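Local structure of 1-deoxy-D-xylulose 5-phosphate reductoisomerase (Zymomonas mobilis, 1R0K) at residues V324-N329 with A370-A375. The protein catalyses the NADPH-dependent rearrangement and reduction of 1-deoxy-D-xylulose 5-phosphate to 2-C-methyl-D-erythritol 4-phosphate, a divalent-metal-requiring step of isoprenoid biosynthesis. Numbering follows the deposited sequence.
Sequences VMNAAN and AIDNEA
With chi1 of V324 at 173°, CG1 lies anti to the backbone N and CG2 beside that nitrogen, and the two methyls serve different partners: CG2 meets CG2 of I371 at 3.7 Å, the two side chains crossing at about a right angle, whereas CG1 stands 4.1 Å from CB of A375. At D372, CG is likewise anti to the backbone N (chi1 -172°), on the side of A327, and the carboxylate at its end brings OD1 to 3.4 Å from CB of A327. Methyl meets methyl where CB of A327 and CB of A375 both point across the interface and come within 3.5 Å. Such small side chains fit a close helix pair, with segment axes 8.3 Å apart and crossing at -44°. No direct hydrogen bond joins the segments. The polar link is a water that donates to OD1 of D372 at 2.7 Å and accepts from ND2 of N326 at 3.2 Å, bridging groups otherwise 4.3 Å apart. OD2 of D372 forms a salt bridge with NE of R376 of its own helix, so the two carboxylate oxygens have separate partners. N326 also lies close to E126, a predicted NADPH-binding residue. The contact joins helices 321-337 and 365-385 of the C-terminal region; helix 345-356 packs against V324 and A328, while helix 216-229 meets M325 and N326.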
loop_
_atom_site.group_PDB
_atom_site.type_symbol
_atom_site.label_atom_id
_atom_site.label_comp_id
_atom_site.label_asym_id
_atom_site.label_seq_id
_atom_site.Cartn_x
_atom_site.Cartn_y
_atom_site.Cartn_z
ATOM N N VAL B 324 0.025 -2.325 33.507
ATOM C CA VAL B 324 0.882 -1.787 34.560
ATOM C C VAL B 324 1.801 -0.728 33.983
ATOM O O VAL B 324 1.985 0.332 34.573
ATOM C CB VAL B 324 1.740 -2.901 35.214
ATOM C CG1 VAL B 324 2.737 -2.296 36.191
ATOM C CG2 VAL B 324 0.835 -3.894 35.928
ATOM N N MET B 325 2.374 -1.015 32.820
ATOM C CA MET B 325 3.271 -0.063 32.173
ATOM C C MET B 325 2.549 1.245 31.869
ATOM O O MET B 325 3.075 2.328 32.131
ATOM C CB MET B 325 3.816 -0.645 30.871
ATOM C CG MET B 325 4.797 0.268 30.157
ATOM S SD MET B 325 5.256 -0.380 28.542
ATOM C CE MET B 325 3.893 0.213 27.561
ATOM N N ASN B 326 1.344 1.137 31.316
ATOM C CA ASN B 326 0.561 2.319 30.969
ATOM C C ASN B 326 0.228 3.161 32.194
ATOM O O ASN B 326 0.410 4.379 32.185
ATOM C CB ASN B 326 -0.739 1.919 30.273
ATOM C CG ASN B 326 -1.585 3.119 29.907
ATOM O OD1 ASN B 326 -1.207 3.918 29.048
ATOM N ND2 ASN B 326 -2.735 3.259 30.565
ATOM N N ALA B 327 -0.262 2.515 33.248
ATOM C CA ALA B 327 -0.611 3.230 34.470
ATOM C C ALA B 327 0.613 3.899 35.088
ATOM O O ALA B 327 0.553 5.056 35.493
ATOM C CB ALA B 327 -1.248 2.279 35.476
ATOM N N ALA B 328 1.724 3.176 35.166
ATOM C CA ALA B 328 2.936 3.752 35.745
ATOM C C ALA B 328 3.398 4.962 34.941
ATOM O O ALA B 328 3.868 5.951 35.502
ATOM C CB ALA B 328 4.040 2.711 35.805
ATOM N N ASN B 329 3.268 4.884 33.620
ATOM C CA ASN B 329 3.679 5.994 32.769
ATOM C C ASN B 329 2.836 7.240 33.053
ATOM O O ASN B 329 3.347 8.361 33.047
ATOM C CB ASN B 329 3.563 5.603 31.292
ATOM C CG ASN B 329 4.125 6.662 30.370
ATOM O OD1 ASN B 329 5.314 6.998 30.443
ATOM N ND2 ASN B 329 3.276 7.202 29.499
ATOM N N ALA B 370 -8.614 -2.279 38.635
ATOM C CA ALA B 370 -7.888 -2.540 39.874
ATOM C C ALA B 370 -6.381 -2.497 39.620
ATOM O O ALA B 370 -5.625 -1.929 40.405
ATOM C CB ALA B 370 -8.293 -3.899 40.447
ATOM N N ILE B 371 -5.952 -3.103 38.522
ATOM C CA ILE B 371 -4.540 -3.121 38.166
ATOM C C ILE B 371 -4.058 -1.704 37.884
ATOM O O ILE B 371 -2.987 -1.311 38.323
ATOM C CB ILE B 371 -4.306 -3.987 36.920
ATOM C CG1 ILE B 371 -4.604 -5.445 37.258
ATOM C CG2 ILE B 371 -2.877 -3.812 36.411
ATOM C CD1 ILE B 371 -4.568 -6.364 36.071
ATOM N N ASP B 372 -4.860 -0.936 37.154
ATOM C CA ASP B 372 -4.494 0.440 36.832
ATOM C C ASP B 372 -4.333 1.231 38.125
ATOM O O ASP B 372 -3.349 1.949 38.310
ATOM C CB ASP B 372 -5.574 1.097 35.973
ATOM C CG ASP B 372 -5.156 2.465 35.457
ATOM O OD1 ASP B 372 -4.427 2.523 34.445
ATOM O OD2 ASP B 372 -5.550 3.482 36.065
ATOM N N ASN B 373 -5.310 1.085 39.017
ATOM C CA ASN B 373 -5.309 1.782 40.299
ATOM C C ASN B 373 -4.081 1.448 41.131
ATOM O O ASN B 373 -3.385 2.339 41.614
ATOM C CB ASN B 373 -6.565 1.417 41.096
ATOM C CG ASN B 373 -6.499 1.894 42.541
ATOM O OD1 ASN B 373 -6.453 3.092 42.807
ATOM N ND2 ASN B 373 -6.486 0.949 43.481
ATOM N N GLU B 374 -3.826 0.156 41.300
ATOM C CA GLU B 374 -2.693 -0.300 42.090
ATOM C C GLU B 374 -1.359 0.115 41.467
ATOM O O GLU B 374 -0.462 0.578 42.173
ATOM C CB GLU B 374 -2.749 -1.821 42.250
ATOM C CG GLU B 374 -1.824 -2.387 43.318
ATOM C CD GLU B 374 -2.059 -1.776 44.691
ATOM O OE1 GLU B 374 -3.224 -1.478 45.027
ATOM O OE2 GLU B 374 -1.075 -1.605 45.443
ATOM N N ALA B 375 -1.228 -0.057 40.154
ATOM C CA ALA B 375 0.006 0.318 39.463
ATOM C C ALA B 375 0.319 1.792 39.713
ATOM O O ALA B 375 1.470 2.158 39.947
ATOM C CB ALA B 375 -0.124 0.057 37.968
HETATM O O HOH W 1 -3.418 0.917 32.584
#